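Local atomic coordinates of transcriptional regulator, LacI family (Corynebacterium glutamicum, PDB entry 3H5T), a protein that activates transcription of ino1, the inositol phosphate synthase gene, in an inositol-dependent manner by binding a palindromic promoter motif, and takes part in regulating cell wall biogenesis. Residues A[83-88]-A[248-253]; A[222-227]-A[301-306]; A[253-258]-A[276-281]. One frame throughout, in Å; residues are numbered along the deposited sequence.

Overall arrangement
The three contacts lie in the periplasmic-binding-protein-like part of the chain. Contact 1 spans the cleft between its two subdomains. Contacts 2 and 3 lie in the subdomain of the five-stranded sheet. Contacts 1 and 3 share Gln253 and helix 252-265, with centres about 9 Å apart. The centre of contact 2 lies about 15 Å from that of contact 1 and about 13 Å from that of contact 3. Contact 3 is nested inside the loop closed by contact 2; the segments of contacts 1 and 2 alternate along the chain. Asp277 of contact 3 is hydrogen-bonded to the backbone of 301-306, and Ala87 of contact 1 packs on Asp304. Contact 1 thus joins the subdomains; contacts 2 and 3 build one.

Contact 1 of 3, residues A[83-88]-A[248-253]; sequences FEDMAS and WINNRQ
Asp85 points its carboxylate at the amide of Asn250, and the two side chains cross at about a right angle. OD1 of Asp85 lies 3.3 Å from ND2 of Asn250. The angle is too poor for a hydrogen bond, and the two planes are 66° apart. Two waters link them, though only weakly on the Asn250 side. Each donates to Asp85 OD1 at 2.6 Å. One also donates weakly to Asn250 O, at 3.5 Å. The other accepts weakly from Asn250 ND2, at 3.2 Å. The amide nitrogen has a further weak bond to Tyr81 OH.

The other carboxylate oxygen works within its own segment. Asp85 is the N-cap of helix 86-98, and its OD2 accepts from Ser88 N at 3.2 Å. It also accepts from Ser88 OG at 2.9 Å, on the anti side. With CG anti to the backbone N (chi1 179°), the carboxylate can cap the helix and still present OD1 to the other segment. Ser88 OG is tied in turn to Tyr135 OH.

The contact is small and lies at the surface. It is a loose, water-mediated link between two subdomains, in keeping with the hinged, two-lobed periplasmic-binding-protein fold of LacI-family regulators.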
loop_
_atom_site.group_PDB
_atom_site.type_symbol
_atom_site.label_atom_id
_atom_site.label_comp_id
_atom_site.label_asym_id
_atom_site.label_seq_id
_atom_site.Cartn_x
_atom_site.Cartn_y
_atom_site.Cartn_z
ATOM N N PHE A 83 -6.684 3.329 7.974
ATOM C CA PHE A 83 -8.095 3.193 7.632
ATOM C C PHE A 83 -8.606 4.229 6.648
ATOM O O PHE A 83 -9.729 4.111 6.175
ATOM C CB PHE A 83 -8.960 3.246 8.889
ATOM C CG PHE A 83 -8.693 2.136 9.838
ATOM C CD1 PHE A 83 -8.930 0.818 9.462
ATOM C CD2 PHE A 83 -8.134 2.390 11.084
ATOM C CE1 PHE A 83 -8.602 -0.232 10.316
ATOM C CE2 PHE A 83 -7.810 1.357 11.932
ATOM C CZ PHE A 83 -8.042 0.041 11.546
ATOM N N GLU A 84 -7.795 5.237 6.342
ATOM C CA GLU A 84 -8.218 6.276 5.414
ATOM C C GLU A 84 -7.419 6.343 4.125
ATOM O O GLU A 84 -7.865 6.951 3.154
ATOM C CB GLU A 84 -8.221 7.624 6.117
ATOM C CG GLU A 84 -9.051 7.571 7.372
ATOM C CD GLU A 84 -9.350 8.931 7.951
ATOM O OE1 GLU A 84 -8.408 9.741 8.157
ATOM O OE2 GLU A 84 -10.545 9.176 8.210
ATOM N N ASP A 85 -6.236 5.736 4.109
ATOM C CA ASP A 85 -5.436 5.703 2.890
ATOM C C ASP A 85 -5.812 4.359 2.264
ATOM O O ASP A 85 -5.349 3.311 2.706
ATOM C CB ASP A 85 -3.937 5.739 3.198
ATOM C CG ASP A 85 -3.090 5.686 1.938
ATOM O OD1 ASP A 85 -3.125 6.662 1.146
ATOM O OD2 ASP A 85 -2.403 4.664 1.726
ATOM N N MET A 86 -6.663 4.389 1.246
ATOM C CA MET A 86 -7.124 3.156 0.632
ATOM C C MET A 86 -6.044 2.153 0.179
ATOM O O MET A 86 -6.257 0.947 0.259
ATOM C CB MET A 86 -8.096 3.477 -0.511
ATOM C CG MET A 86 -9.435 4.071 -0.030
ATOM S SD MET A 86 -10.310 3.099 1.260
ATOM C CE MET A 86 -9.958 4.063 2.733
ATOM N N ALA A 87 -4.895 2.633 -0.282
ATOM C CA ALA A 87 -3.834 1.720 -0.701
ATOM C C ALA A 87 -3.369 0.900 0.514
ATOM O O ALA A 87 -3.117 -0.304 0.414
ATOM C CB ALA A 87 -2.668 2.498 -1.283
ATOM N N SER A 88 -3.266 1.564 1.662
ATOM C CA SER A 88 -2.841 0.912 2.890
ATOM C C SER A 88 -3.925 -0.024 3.418
ATOM O O SER A 88 -3.623 -1.064 4.019
ATOM C CB SER A 88 -2.487 1.960 3.951
ATOM O OG SER A 88 -1.339 2.702 3.573
ATOM N N TRP A 248 4.141 16.725 2.992
ATOM C CA TRP A 248 4.671 15.870 4.043
ATOM C C TRP A 248 3.612 14.931 4.622
ATOM O O TRP A 248 3.880 13.756 4.879
ATOM C CB TRP A 248 5.268 16.735 5.143
ATOM C CG TRP A 248 6.307 16.039 5.936
ATOM C CD1 TRP A 248 7.561 15.715 5.526
ATOM C CD2 TRP A 248 6.194 15.596 7.289
ATOM N NE1 TRP A 248 8.245 15.098 6.545
ATOM C CE2 TRP A 248 7.427 15.011 7.640
ATOM C CE3 TRP A 248 5.165 15.635 8.243
ATOM C CZ2 TRP A 248 7.668 14.468 8.908
ATOM C CZ3 TRP A 248 5.403 15.093 9.505
ATOM C CH2 TRP A 248 6.648 14.517 9.824
ATOM N N ILE A 249 2.412 15.458 4.838
ATOM C CA ILE A 249 1.311 14.660 5.353
ATOM C C ILE A 249 0.416 14.303 4.170
ATOM O O ILE A 249 0.038 15.169 3.386
ATOM C CB ILE A 249 0.507 15.448 6.412
ATOM C CG1 ILE A 249 1.368 15.639 7.655
ATOM C CG2 ILE A 249 -0.788 14.722 6.749
ATOM C CD1 ILE A 249 0.821 16.637 8.626
ATOM N N ASN A 250 0.100 13.020 4.027
ATOM C CA ASN A 250 -0.748 12.566 2.924
ATOM C C ASN A 250 -2.220 12.532 3.349
ATOM O O ASN A 250 -2.690 11.542 3.905
ATOM C CB ASN A 250 -0.282 11.181 2.444
ATOM C CG ASN A 250 -0.952 10.744 1.140
ATOM O OD1 ASN A 250 -1.108 11.531 0.221
ATOM N ND2 ASN A 250 -1.321 9.470 1.057
ATOM N N ASN A 251 -2.922 13.637 3.088
ATOM C CA ASN A 251 -4.348 13.811 3.407
ATOM C C ASN A 251 -5.114 14.248 2.176
ATOM O O ASN A 251 -4.533 14.658 1.175
ATOM C CB ASN A 251 -4.574 14.922 4.437
ATOM C CG ASN A 251 -4.159 14.533 5.809
ATOM O OD1 ASN A 251 -4.352 15.289 6.762
ATOM N ND2 ASN A 251 -3.575 13.350 5.936
ATOM N N ARG A 252 -6.434 14.202 2.279
ATOM C CA ARG A 252 -7.285 14.630 1.189
ATOM C C ARG A 252 -7.111 16.145 1.071
ATOM O O ARG A 252 -7.088 16.688 -0.030
ATOM C CB ARG A 252 -8.745 14.266 1.490
ATOM C CG ARG A 252 -9.726 14.630 0.392
ATOM C CD ARG A 252 -11.122 14.096 0.707
ATOM N NE ARG A 252 -12.138 14.612 -0.207
ATOM C CZ ARG A 252 -12.485 15.893 -0.291
ATOM N NH1 ARG A 252 -11.899 16.796 0.486
ATOM N NH2 ARG A 252 -13.424 16.273 -1.149
ATOM N N GLN A 253 -6.959 16.811 2.213
ATOM C CA GLN A 253 -6.784 18.262 2.254
ATOM C C GLN A 253 -5.400 18.731 1.805
ATOM O O GLN A 253 -5.279 19.764 1.155
ATOM C CB GLN A 253 -7.064 18.791 3.662
ATOM C CG GLN A 253 -6.984 20.309 3.782
ATOM C CD GLN A 253 -7.986 21.025 2.879
ATOM O OE1 GLN A 253 -9.181 20.691 2.854
ATOM N NE2 GLN A 253 -7.505 22.022 2.141
HETATM O O HOH W 1 -4.062 8.970 2.044
HETATM O O HOH W 2 -1.336 6.844 -0.783
#

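Contact 2 of 3, residues A[222-227]-A[301-306]; sequences RDRVRG and TGFDGT
Arg224 lays its guanidinium flat over one face of the Phe303 ring. The planes are only 19° apart and the centres 3.8 Å apart. This is a cation-pi stack, with CZ of Arg224 3.7 Å from the Phe303 ring centroid and displaced from the ring normal. CZ of Arg224 is 3.3 Å from CE2 of Phe303, toward the rim. The same face also receives the aliphatic part of the arginine. CD of Arg224 stands 4.0 Å from the ring centroid of Phe303, almost straight above it, as a CH-pi contact. One side chain therefore gives a methylene to the middle of the ring and a cation to its border.

Taken as whole side chains, the two cross at about a right angle. Arg224 comes from helix 221-235 as an extended rod from CG to NE (chi2 178°), which carries the charged end across to the ring. Phe303 has CG anti to the backbone N (chi1 -168°), and the ring lies beneath the arginine. The pair ties helix 221-235 to the C-terminal end of strand 299-302, outermost in the five-stranded sheet. Effector sites of this fold usually lie on that side of the strands. Asn173 and Ala176 of helix 173-176 also touch the ring.

The rim of the guanidinium is held by hydrogen bonds. NE binds Asn173 OD1 and NH1 binds Thr275 O, which should fix the rotation of the group over the ring. Asp304 OD1 lies in plane at the edge of the ring, 4.6 Å from Arg224 NH1 and not in contact with it.

Both residues are buried. The positive charge is thus met by pi electrons on one face and by oxygens at its rim, and the nearby Asp304 would probably help to stabilise it.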
loop_
_atom_site.group_PDB
_atom_site.type_symbol
_atom_site.label_atom_id
_atom_site.label_comp_id
_atom_site.label_asym_id
_atom_site.label_seq_id
_atom_site.Cartn_x
_atom_site.Cartn_y
_atom_site.Cartn_z
ATOM N N ARG A 222 11.403 8.741 -3.682
ATOM C CA ARG A 222 12.630 9.108 -4.364
ATOM C C ARG A 222 12.790 8.303 -5.645
ATOM O O ARG A 222 13.072 8.851 -6.699
ATOM C CB ARG A 222 13.832 8.848 -3.455
ATOM C CG ARG A 222 15.180 9.201 -4.073
ATOM C CD ARG A 222 16.311 8.631 -3.238
ATOM N NE ARG A 222 16.310 7.171 -3.265
ATOM C CZ ARG A 222 17.019 6.399 -2.448
ATOM N NH1 ARG A 222 17.801 6.935 -1.519
ATOM N NH2 ARG A 222 16.950 5.083 -2.563
ATOM N N ASP A 223 12.591 6.997 -5.556
ATOM C CA ASP A 223 12.746 6.147 -6.717
ATOM C C ASP A 223 11.670 6.300 -7.783
ATOM O O ASP A 223 11.950 6.097 -8.969
ATOM C CB ASP A 223 12.862 4.691 -6.274
ATOM C CG ASP A 223 14.182 4.406 -5.585
ATOM O OD1 ASP A 223 14.984 5.356 -5.424
ATOM O OD2 ASP A 223 14.425 3.241 -5.206
ATOM N N ARG A 224 10.446 6.646 -7.392
ATOM C CA ARG A 224 9.399 6.821 -8.397
ATOM C C ARG A 224 9.615 8.157 -9.103
ATOM O O ARG A 224 9.282 8.315 -10.284
ATOM C CB ARG A 224 8.002 6.753 -7.766
ATOM C CG ARG A 224 7.566 5.328 -7.413
ATOM C CD ARG A 224 6.189 5.270 -6.748
ATOM N NE ARG A 224 5.965 3.941 -6.179
ATOM C CZ ARG A 224 5.057 3.641 -5.253
ATOM N NH1 ARG A 224 4.254 4.575 -4.769
ATOM N NH2 ARG A 224 4.989 2.404 -4.776
ATOM N N VAL A 225 10.192 9.112 -8.374
ATOM C CA VAL A 225 10.490 10.421 -8.932
ATOM C C VAL A 225 11.643 10.249 -9.927
ATOM O O VAL A 225 11.595 10.761 -11.042
ATOM C CB VAL A 225 10.899 11.423 -7.822
ATOM C CG1 VAL A 225 11.425 12.702 -8.439
ATOM C CG2 VAL A 225 9.705 11.739 -6.934
ATOM N N ARG A 226 12.659 9.498 -9.514
ATOM C CA ARG A 226 13.842 9.219 -10.331
ATOM C C ARG A 226 13.505 8.477 -11.630
ATOM O O ARG A 226 13.897 8.898 -12.720
ATOM C CB ARG A 226 14.840 8.390 -9.515
ATOM C CG ARG A 226 15.393 9.117 -8.303
ATOM C CD ARG A 226 16.597 9.964 -8.667
ATOM N NE ARG A 226 17.823 9.337 -8.187
ATOM C CZ ARG A 226 18.180 9.294 -6.908
ATOM N NH1 ARG A 226 17.406 9.847 -5.984
ATOM N NH2 ARG A 226 19.299 8.683 -6.550
ATOM N N GLY A 227 12.782 7.368 -11.504
ATOM C CA GLY A 227 12.401 6.590 -12.667
ATOM C C GLY A 227 11.598 7.400 -13.666
ATOM O O GLY A 227 11.785 7.257 -14.875
ATOM N N THR A 301 -1.297 11.309 -14.235
ATOM C CA THR A 301 -1.067 9.887 -14.042
ATOM C C THR A 301 -0.999 9.593 -12.548
ATOM O O THR A 301 -0.671 10.468 -11.749
ATOM C CB THR A 301 0.255 9.443 -14.705
ATOM O OG1 THR A 301 0.249 9.814 -16.089
ATOM C CG2 THR A 301 0.408 7.945 -14.619
ATOM N N GLY A 302 -1.325 8.360 -12.175
ATOM C CA GLY A 302 -1.287 7.977 -10.780
ATOM C C GLY A 302 -0.429 6.743 -10.580
ATOM O O GLY A 302 0.249 6.311 -11.508
ATOM N N PHE A 303 -0.452 6.188 -9.370
ATOM C CA PHE A 303 0.311 4.992 -9.041
ATOM C C PHE A 303 -0.328 4.340 -7.812
ATOM O O PHE A 303 -0.472 4.983 -6.774
ATOM C CB PHE A 303 1.779 5.341 -8.745
ATOM C CG PHE A 303 2.691 4.140 -8.674
ATOM C CD1 PHE A 303 3.683 3.946 -9.636
ATOM C CD2 PHE A 303 2.557 3.194 -7.655
ATOM C CE1 PHE A 303 4.528 2.831 -9.585
ATOM C CE2 PHE A 303 3.398 2.071 -7.595
ATOM C CZ PHE A 303 4.381 1.889 -8.559
ATOM N N ASP A 304 -0.709 3.070 -7.967
ATOM C CA ASP A 304 -1.334 2.231 -6.937
ATOM C C ASP A 304 -2.443 1.366 -7.515
ATOM O O ASP A 304 -2.419 0.139 -7.386
ATOM C CB ASP A 304 -1.915 3.055 -5.782
ATOM C CG ASP A 304 -0.937 3.216 -4.638
ATOM O OD1 ASP A 304 0.106 2.530 -4.664
ATOM O OD2 ASP A 304 -1.210 4.015 -3.716
ATOM N N GLY A 305 -3.419 2.014 -8.143
ATOM C CA GLY A 305 -4.533 1.289 -8.723
ATOM C C GLY A 305 -5.638 1.002 -7.720
ATOM O O GLY A 305 -6.256 -0.061 -7.764
ATOM N N THR A 306 -5.894 1.944 -6.814
ATOM C CA THR A 306 -6.939 1.762 -5.814
ATOM C C THR A 306 -8.285 1.659 -6.515
ATOM O O THR A 306 -8.431 2.073 -7.665
ATOM C CB THR A 306 -6.986 2.943 -4.788
ATOM O OG1 THR A 306 -7.353 4.163 -5.450
ATOM C CG2 THR A 306 -5.621 3.127 -4.120
#

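Contact 3 of 3, residues A[253-258]-A[276-281]; sequences QHNFEV and VDALAF
Asp277 OD2 is gripped by two backbone donors, Gly305 N and Thr306 N, while its OD1 is bonded to Thr316 OG1. This probably helps hold the first turn of helix 277-289, whose next two residues, Ala278 and Leu279, meet helix 252-265.

Across the interface, Asn255 points toward the second helix and lies against both residues. Its CG is 3.8 Å from Ala278 O, and its CB is 3.9 Å from the same oxygen. The amide group as a whole also has the Ala278 methyl as a neighbour. The Asn255 and Leu279 side chains cross at about a right angle. The backbones come close here, with Asn255 CA and Leu279 CA 5.2 Å apart.

One turn further along, Val258 extends the apolar side. Its CG1 meets CD2 of Leu279 at 4.0 Å. Leu279 has CG anti to its own carbonyl carbon (chi1 -75°), which brings CD2 to this meeting point. Cys247 of strand 244-247 touches Asn255, Val258 and Leu279, so strand 244-247 also borders this packing.

The axes of the short segments come within 8.4 Å and cross at -64°. The two helices follow strands 244-247 and 271-274, in consecutive beta-alpha units. Such packing is characteristic of the Rossmann-like, largely parallel subdomain of periplasmic binding proteins.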
loop_
_atom_site.group_PDB
_atom_site.type_symbol
_atom_site.label_atom_id
_atom_site.label_comp_id
_atom_site.label_asym_id
_atom_site.label_seq_id
_atom_site.Cartn_x
_atom_site.Cartn_y
_atom_site.Cartn_z
ATOM N N GLN A 253 -6.959 16.811 2.213
ATOM C CA GLN A 253 -6.784 18.262 2.254
ATOM C C GLN A 253 -5.400 18.731 1.805
ATOM O O GLN A 253 -5.279 19.764 1.155
ATOM C CB GLN A 253 -7.064 18.791 3.662
ATOM C CG GLN A 253 -6.984 20.309 3.782
ATOM C CD GLN A 253 -7.986 21.025 2.879
ATOM O OE1 GLN A 253 -9.181 20.691 2.854
ATOM N NE2 GLN A 253 -7.505 22.022 2.141
ATOM N N HIS A 254 -4.358 17.991 2.165
ATOM C CA HIS A 254 -3.002 18.351 1.769
ATOM C C HIS A 254 -2.770 18.013 0.299
ATOM O O HIS A 254 -2.045 18.728 -0.394
ATOM C CB HIS A 254 -1.968 17.612 2.623
ATOM C CG HIS A 254 -1.780 18.188 3.993
ATOM N ND1 HIS A 254 -2.835 18.541 4.807
ATOM C CD2 HIS A 254 -0.657 18.422 4.712
ATOM C CE1 HIS A 254 -2.373 18.963 5.969
ATOM N NE2 HIS A 254 -1.053 18.900 5.938
ATOM N N ASN A 255 -3.375 16.921 -0.172
ATOM C CA ASN A 255 -3.226 16.523 -1.571
ATOM C C ASN A 255 -3.804 17.619 -2.456
ATOM O O ASN A 255 -3.291 17.902 -3.533
ATOM C CB ASN A 255 -3.963 15.210 -1.869
ATOM C CG ASN A 255 -3.378 14.023 -1.133
ATOM O OD1 ASN A 255 -2.176 13.984 -0.838
ATOM N ND2 ASN A 255 -4.218 13.038 -0.849
ATOM N N PHE A 256 -4.891 18.220 -1.983
ATOM C CA PHE A 256 -5.571 19.301 -2.689
ATOM C C PHE A 256 -4.668 20.538 -2.723
ATOM O O PHE A 256 -4.371 21.083 -3.786
ATOM C CB PHE A 256 -6.877 19.638 -1.966
ATOM C CG PHE A 256 -7.604 20.813 -2.544
ATOM C CD1 PHE A 256 -8.554 20.637 -3.542
ATOM C CD2 PHE A 256 -7.334 22.103 -2.089
ATOM C CE1 PHE A 256 -9.230 21.736 -4.083
ATOM C CE2 PHE A 256 -7.999 23.205 -2.619
ATOM C CZ PHE A 256 -8.949 23.025 -3.616
ATOM N N GLU A 257 -4.236 20.969 -1.546
ATOM C CA GLU A 257 -3.375 22.132 -1.420
ATOM C C GLU A 257 -2.146 22.024 -2.318
ATOM O O GLU A 257 -1.924 22.876 -3.174
ATOM C CB GLU A 257 -2.922 22.294 0.032
ATOM C CG GLU A 257 -4.037 22.519 1.048
ATOM C CD GLU A 257 -4.743 23.852 0.880
ATOM O OE1 GLU A 257 -4.115 24.812 0.380
ATOM O OE2 GLU A 257 -5.926 23.948 1.268
ATOM N N VAL A 258 -1.346 20.980 -2.127
ATOM C CA VAL A 258 -0.139 20.810 -2.925
ATOM C C VAL A 258 -0.433 20.814 -4.428
ATOM O O VAL A 258 0.420 21.197 -5.230
ATOM C CB VAL A 258 0.624 19.508 -2.543
ATOM C CG1 VAL A 258 -0.024 18.291 -3.186
ATOM C CG2 VAL A 258 2.080 19.626 -2.960
ATOM N N VAL A 276 1.621 8.806 -6.258
ATOM C CA VAL A 276 0.596 7.997 -5.609
ATOM C C VAL A 276 -0.814 8.451 -6.033
ATOM O O VAL A 276 -1.055 9.648 -6.165
ATOM C CB VAL A 276 0.779 8.089 -4.063
ATOM C CG1 VAL A 276 -0.443 8.709 -3.400
ATOM C CG2 VAL A 276 1.075 6.724 -3.508
ATOM N N ASP A 277 -1.729 7.502 -6.256
ATOM C CA ASP A 277 -3.100 7.831 -6.681
ATOM C C ASP A 277 -3.741 8.955 -5.870
ATOM O O ASP A 277 -4.434 9.811 -6.429
ATOM C CB ASP A 277 -4.028 6.613 -6.594
ATOM C CG ASP A 277 -3.831 5.628 -7.731
ATOM O OD1 ASP A 277 -3.080 5.931 -8.684
ATOM O OD2 ASP A 277 -4.448 4.542 -7.666
ATOM N N ALA A 278 -3.526 8.940 -4.558
ATOM C CA ALA A 278 -4.097 9.956 -3.681
ATOM C C ALA A 278 -3.809 11.347 -4.215
ATOM O O ALA A 278 -4.696 12.203 -4.247
ATOM C CB ALA A 278 -3.535 9.817 -2.275
ATOM N N LEU A 279 -2.564 11.564 -4.630
ATOM C CA LEU A 279 -2.144 12.854 -5.164
ATOM C C LEU A 279 -2.898 13.198 -6.442
ATOM O O LEU A 279 -3.246 14.360 -6.675
ATOM C CB LEU A 279 -0.638 12.857 -5.437
ATOM C CG LEU A 279 0.302 12.953 -4.237
ATOM C CD1 LEU A 279 1.723 12.762 -4.719
ATOM C CD2 LEU A 279 0.157 14.305 -3.552
ATOM N N ALA A 280 -3.137 12.190 -7.275
ATOM C CA ALA A 280 -3.868 12.409 -8.515
ATOM C C ALA A 280 -5.283 12.887 -8.185
ATOM O O ALA A 280 -5.814 13.753 -8.862
ATOM C CB ALA A 280 -3.922 11.115 -9.344
ATOM N N PHE A 281 -5.889 12.333 -7.140
ATOM C CA PHE A 281 -7.237 12.746 -6.766
ATOM C C PHE A 281 -7.277 14.155 -6.198
ATOM O O PHE A 281 -8.304 14.829 -6.277
ATOM C CB PHE A 281 -7.855 11.745 -5.786
ATOM C CG PHE A 281 -8.403 10.529 -6.461
ATOM C CD1 PHE A 281 -9.651 10.562 -7.059
ATOM C CD2 PHE A 281 -7.627 9.384 -6.593
ATOM C CE1 PHE A 281 -10.122 9.474 -7.787
ATOM C CE2 PHE A 281 -8.085 8.289 -7.318
ATOM C CZ PHE A 281 -9.334 8.335 -7.920
#